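Local coordinates for protein aldehyde reductase YahK (Escherichia coli, PDB 1UUF) that reduces a wide range of aldehydes to their alcohols with NADPH as the preferred electron donor, using zinc as cofactor, at residues A25-M38 / V67-P80. Sequence-based numbering, arbitrary orientation.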
loop_
_atom_site.group_PDB
_atom_site.type_symbol
_atom_site.label_atom_id
_atom_site.label_comp_id
_atom_site.label_asym_id
_atom_site.label_seq_id
_atom_site.Cartn_x
_atom_site.Cartn_y
_atom_site.Cartn_z
ATOM N N ALA A 25 4.972 -34.534 23.618
ATOM C CA ALA A 25 5.177 -33.463 22.662
ATOM C C ALA A 25 6.647 -33.383 22.295
ATOM O O ALA A 25 7.477 -34.139 22.811
ATOM C CB ALA A 25 4.716 -32.134 23.261
ATOM N N VAL A 26 6.961 -32.467 21.391
ATOM C CA VAL A 26 8.328 -32.242 20.958
ATOM C C VAL A 26 8.558 -30.738 21.005
ATOM O O VAL A 26 7.782 -29.968 20.443
ATOM C CB VAL A 26 8.558 -32.763 19.520
ATOM C CG1 VAL A 26 9.885 -32.248 18.980
ATOM C CG2 VAL A 26 8.549 -34.284 19.519
ATOM N N GLY A 27 9.613 -30.324 21.697
ATOM C CA GLY A 27 9.914 -28.909 21.804
ATOM C C GLY A 27 11.378 -28.665 22.103
ATOM O O GLY A 27 12.171 -29.607 22.158
ATOM N N ALA A 28 11.738 -27.402 22.306
ATOM C CA ALA A 28 13.119 -27.036 22.594
ATOM C C ALA A 28 13.250 -26.349 23.948
ATOM O O ALA A 28 12.317 -25.700 24.417
ATOM C CB ALA A 28 13.646 -26.124 21.502
ATOM N N TYR A 29 14.415 -26.496 24.573
ATOM C CA TYR A 29 14.671 -25.870 25.864
ATOM C C TYR A 29 15.443 -24.559 25.704
ATOM O O TYR A 29 15.408 -23.700 26.586
ATOM C CB TYR A 29 15.437 -26.828 26.778
ATOM C CG TYR A 29 14.611 -27.998 27.267
ATOM C CD1 TYR A 29 14.820 -29.284 26.775
ATOM C CD2 TYR A 29 13.617 -27.817 28.230
ATOM C CE1 TYR A 29 14.061 -30.363 27.231
ATOM C CE2 TYR A 29 12.853 -28.885 28.689
ATOM C CZ TYR A 29 13.080 -30.154 28.189
ATOM O OH TYR A 29 12.327 -31.209 28.651
ATOM N N SER A 30 16.137 -24.411 24.578
ATOM C CA SER A 30 16.894 -23.195 24.286
ATOM C C SER A 30 16.974 -23.011 22.774
ATOM O O SER A 30 16.660 -23.926 22.013
ATOM C CB SER A 30 18.309 -23.270 24.873
ATOM O OG SER A 30 19.219 -23.876 23.968
ATOM N N ALA A 31 17.400 -21.830 22.343
ATOM C CA ALA A 31 17.504 -21.524 20.921
ATOM C C ALA A 31 18.524 -22.390 20.187
ATOM O O ALA A 31 18.393 -22.627 18.985
ATOM C CB ALA A 31 17.842 -20.047 20.733
ATOM N N LYS A 32 19.533 -22.866 20.908
ATOM C CA LYS A 32 20.575 -23.690 20.303
ATOM C C LYS A 32 20.378 -25.187 20.494
ATOM O O LYS A 32 21.207 -25.987 20.061
ATOM C CB LYS A 32 21.943 -23.284 20.855
ATOM C CG LYS A 32 22.388 -21.895 20.436
ATOM C CD LYS A 32 23.755 -21.559 21.008
ATOM C CE LYS A 32 24.260 -20.230 20.471
ATOM N NZ LYS A 32 24.418 -20.266 18.989
ATOM N N GLN A 33 19.281 -25.568 21.140
ATOM C CA GLN A 33 18.996 -26.978 21.375
ATOM C C GLN A 33 17.977 -27.514 20.382
ATOM O O GLN A 33 16.917 -26.921 20.187
ATOM C CB GLN A 33 18.475 -27.187 22.797
ATOM C CG GLN A 33 19.559 -27.255 23.860
ATOM C CD GLN A 33 18.989 -27.283 25.262
ATOM O OE1 GLN A 33 18.504 -26.270 25.766
ATOM N NE2 GLN A 33 19.034 -28.447 25.899
ATOM N N PRO A 34 18.297 -28.639 19.725
ATOM C CA PRO A 34 17.375 -29.234 18.754
ATOM C C PRO A 34 16.102 -29.695 19.454
ATOM O O PRO A 34 16.108 -29.950 20.659
ATOM C CB PRO A 34 18.176 -30.407 18.195
ATOM C CG PRO A 34 19.592 -29.920 18.294
ATOM C CD PRO A 34 19.611 -29.303 19.669
ATOM N N LEU A 35 15.012 -29.798 18.703
ATOM C CA LEU A 35 13.750 -30.243 19.277
ATOM C C LEU A 35 13.922 -31.656 19.817
ATOM O O LEU A 35 14.570 -32.497 19.190
ATOM C CB LEU A 35 12.646 -30.229 18.215
ATOM C CG LEU A 35 12.261 -28.868 17.631
ATOM C CD1 LEU A 35 11.313 -29.068 16.452
ATOM C CD2 LEU A 35 11.609 -28.014 18.704
ATOM N N GLU A 36 13.339 -31.913 20.982
ATOM C CA GLU A 36 13.432 -33.223 21.610
ATOM C C GLU A 36 12.142 -33.571 22.337
ATOM O O GLU A 36 11.307 -32.702 22.593
ATOM C CB GLU A 36 14.599 -33.246 22.602
ATOM C CG GLU A 36 14.516 -32.154 23.660
ATOM C CD GLU A 36 15.675 -32.191 24.638
ATOM O OE1 GLU A 36 15.749 -33.144 25.443
ATOM O OE2 GLU A 36 16.514 -31.267 24.598
ATOM N N PRO A 37 11.958 -34.855 22.675
ATOM C CA PRO A 37 10.753 -35.297 23.378
ATOM C C PRO A 37 10.620 -34.653 24.756
ATOM O O PRO A 37 11.608 -34.473 25.470
ATOM C CB PRO A 37 10.946 -36.809 23.477
ATOM C CG PRO A 37 11.762 -37.124 22.268
ATOM C CD PRO A 37 12.775 -36.012 22.269
ATOM N N MET A 38 9.392 -34.298 25.118
ATOM C CA MET A 38 9.119 -33.701 26.417
ATOM C C MET A 38 7.647 -33.846 26.759
ATOM O O MET A 38 6.790 -33.864 25.874
ATOM C CB MET A 38 9.517 -32.218 26.439
ATOM C CG MET A 38 8.863 -31.350 25.376
ATOM S SD MET A 38 9.195 -29.588 25.627
ATOM C CE MET A 38 10.911 -29.471 25.141
ATOM N N VAL A 67 11.886 -21.398 17.418
ATOM C CA VAL A 67 12.842 -22.189 18.188
ATOM C C VAL A 67 14.317 -21.910 17.909
ATOM O O VAL A 67 15.184 -22.396 18.636
ATOM C CB VAL A 67 12.598 -23.703 17.998
ATOM C CG1 VAL A 67 11.288 -24.100 18.648
ATOM C CG2 VAL A 67 12.584 -24.049 16.521
ATOM N N ARG A 68 14.611 -21.132 16.874
ATOM C CA ARG A 68 16.001 -20.838 16.553
ATOM C C ARG A 68 16.390 -19.365 16.651
ATOM O O ARG A 68 17.491 -19.040 17.097
ATOM C CB ARG A 68 16.338 -21.365 15.156
ATOM C CG ARG A 68 16.291 -22.880 15.051
ATOM C CD ARG A 68 16.807 -23.367 13.706
ATOM N NE ARG A 68 16.858 -24.825 13.648
ATOM C CZ ARG A 68 17.311 -25.522 12.610
ATOM N NH1 ARG A 68 17.759 -24.896 11.530
ATOM N NH2 ARG A 68 17.317 -26.846 12.652
ATOM N N SER A 69 15.492 -18.476 16.241
ATOM C CA SER A 69 15.775 -17.045 16.283
ATOM C C SER A 69 16.083 -16.556 17.693
ATOM O O SER A 69 15.411 -16.927 18.657
ATOM C CB SER A 69 14.597 -16.254 15.714
ATOM O OG SER A 69 14.892 -14.869 15.677
ATOM N N GLU A 70 17.110 -15.719 17.802
ATOM C CA GLU A 70 17.521 -15.164 19.084
ATOM C C GLU A 70 16.568 -14.051 19.504
ATOM O O GLU A 70 16.341 -13.827 20.694
ATOM C CB GLU A 70 18.939 -14.594 18.984
ATOM C CG GLU A 70 19.993 -15.586 18.527
ATOM C CD GLU A 70 21.374 -14.958 18.429
ATOM O OE1 GLU A 70 21.544 -14.006 17.638
ATOM O OE2 GLU A 70 22.290 -15.418 19.144
ATOM N N TRP A 71 16.011 -13.360 18.516
ATOM C CA TRP A 71 15.100 -12.252 18.771
ATOM C C TRP A 71 13.660 -12.570 18.388
ATOM O O TRP A 71 13.042 -11.856 17.597
ATOM C CB TRP A 71 15.579 -11.018 18.008
ATOM C CG TRP A 71 17.013 -10.689 18.284
ATOM C CD1 TRP A 71 17.526 -10.146 19.426
ATOM C CD2 TRP A 71 18.126 -10.917 17.412
ATOM N NE1 TRP A 71 18.890 -10.022 19.320
ATOM C CE2 TRP A 71 19.285 -10.488 18.093
ATOM C CE3 TRP A 71 18.256 -11.444 16.119
ATOM C CZ2 TRP A 71 20.561 -10.568 17.526
ATOM C CZ3 TRP A 71 19.526 -11.525 15.555
ATOM C CH2 TRP A 71 20.661 -11.087 16.260
ATOM N N ALA A 72 13.131 -13.650 18.952
ATOM C CA ALA A 72 11.761 -14.058 18.683
ATOM C C ALA A 72 10.951 -13.957 19.968
ATOM O O ALA A 72 9.775 -14.324 20.005
ATOM C CB ALA A 72 11.734 -15.488 18.157
ATOM N N GLY A 73 11.588 -13.448 21.021
ATOM C CA GLY A 73 10.916 -13.318 22.300
ATOM C C GLY A 73 10.388 -14.669 22.737
ATOM O O GLY A 73 9.348 -14.766 23.388
ATOM N N THR A 74 11.116 -15.719 22.374
ATOM C CA THR A 74 10.721 -17.078 22.706
ATOM C C THR A 74 10.873 -17.431 24.178
ATOM O O THR A 74 11.908 -17.171 24.796
ATOM C CB THR A 74 11.523 -18.105 21.882
ATOM O OG1 THR A 74 11.290 -17.882 20.487
ATOM C CG2 THR A 74 11.103 -19.522 22.239
ATOM N N VAL A 75 9.823 -18.027 24.729
ATOM C CA VAL A 75 9.812 -18.460 26.116
ATOM C C VAL A 75 9.939 -19.976 26.085
ATOM O O VAL A 75 9.240 -20.647 25.325
ATOM C CB VAL A 75 8.491 -18.079 26.818
ATOM C CG1 VAL A 75 8.532 -18.510 28.276
ATOM C CG2 VAL A 75 8.262 -16.582 26.708
ATOM N N TYR A 76 10.834 -20.516 26.904
ATOM C CA TYR A 76 11.041 -21.957 26.935
ATOM C C TYR A 76 10.442 -22.621 28.167
ATOM O O TYR A 76 10.297 -21.992 29.217
ATOM C CB TYR A 76 12.534 -22.272 26.843
ATOM C CG TYR A 76 13.194 -21.638 25.644
ATOM C CD1 TYR A 76 13.596 -20.304 25.674
ATOM C CD2 TYR A 76 13.383 -22.356 24.465
ATOM C CE1 TYR A 76 14.171 -19.700 24.563
ATOM C CE2 TYR A 76 13.955 -21.761 23.347
ATOM C CZ TYR A 76 14.347 -20.433 23.404
ATOM O OH TYR A 76 14.917 -19.838 22.307
ATOM N N PRO A 77 10.077 -23.908 28.050
ATOM C CA PRO A 77 10.221 -24.693 26.818
ATOM C C PRO A 77 9.319 -24.186 25.698
ATOM O O PRO A 77 8.252 -23.625 25.956
ATOM C CB PRO A 77 9.854 -26.102 27.268
ATOM C CG PRO A 77 8.835 -25.851 28.327
ATOM C CD PRO A 77 9.456 -24.716 29.111
ATOM N N CYS A 78 9.759 -24.370 24.459
ATOM C CA CYS A 78 8.977 -23.940 23.311
ATOM C C CYS A 78 8.475 -25.136 22.517
ATOM O O CYS A 78 9.266 -25.941 22.030
ATOM C CB CYS A 78 9.810 -23.049 22.394
ATOM S SG CYS A 78 8.927 -22.539 20.893
ATOM N N VAL A 79 7.154 -25.248 22.394
ATOM C CA VAL A 79 6.541 -26.333 21.639
ATOM C C VAL A 79 5.786 -25.664 20.498
ATOM O O VAL A 79 4.681 -25.151 20.691
ATOM C CB VAL A 79 5.557 -27.143 22.505
ATOM C CG1 VAL A 79 4.826 -28.178 21.643
ATOM C CG2 VAL A 79 6.313 -27.844 23.627
ATOM N N PRO A 80 6.389 -25.640 19.301
ATOM C CA PRO A 80 5.779 -25.024 18.119
ATOM C C PRO A 80 4.621 -25.828 17.544
ATOM O O PRO A 80 4.128 -26.775 18.160
ATOM C CB PRO A 80 6.943 -24.936 17.129
ATOM C CG PRO A 80 8.183 -25.062 17.993
ATOM C CD PRO A 80 7.766 -26.071 19.005
#
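With CG turned away from its carbonyl carbon (chi1 -54°), Tyr-76 lays its ring against the turn at Ser-30 and Ala-31, while chi1 of 57° and an extended chi2 carry Met-38 SD to both Pro-77 CB and Val-79 CG2, each at 3.9 Å. The contact joins the N-terminal antiparallel hairpin, strands 24-27 and 36-39, to the loop that follows helix 61-68 in the GroES-like domain. Ser-30 CA makes a CH-pi contact over one face of the Tyr-76 ring, 3.8 Å from its centroid; Thr-74 CG2 lies over the opposite face, near its rim, and Ala-28 O meets the ring rim in its plane. With an alanine at Tyr-76, the CH-pi contact would be lost and a gap is likely to open against Ser-30 and Ala-31. Ala-28 and Cys-78 form a single antiparallel hydrogen-bonded pair, Ala-28 N to Cys-78 O and Cys-78 N to Ala-28 O, each 2.9 Å, the second straighter; Cys-78 comes just after Pro-77, whose preceding peptide bond is cis. Gly-27 CA sits 3.0 Å from Cys-78 O, a place where a side chain would clash. Leu-35 CD2 meets Val-67 CG1 at 3.9 Å, the two side chains crossing at about a right angle. Beyond them Pro-80 leads toward His-82, a ligand of the catalytic zinc. Within the hairpin, chi3 turns Met-38 CE over one face of the Tyr-29 ring, offset toward its rim.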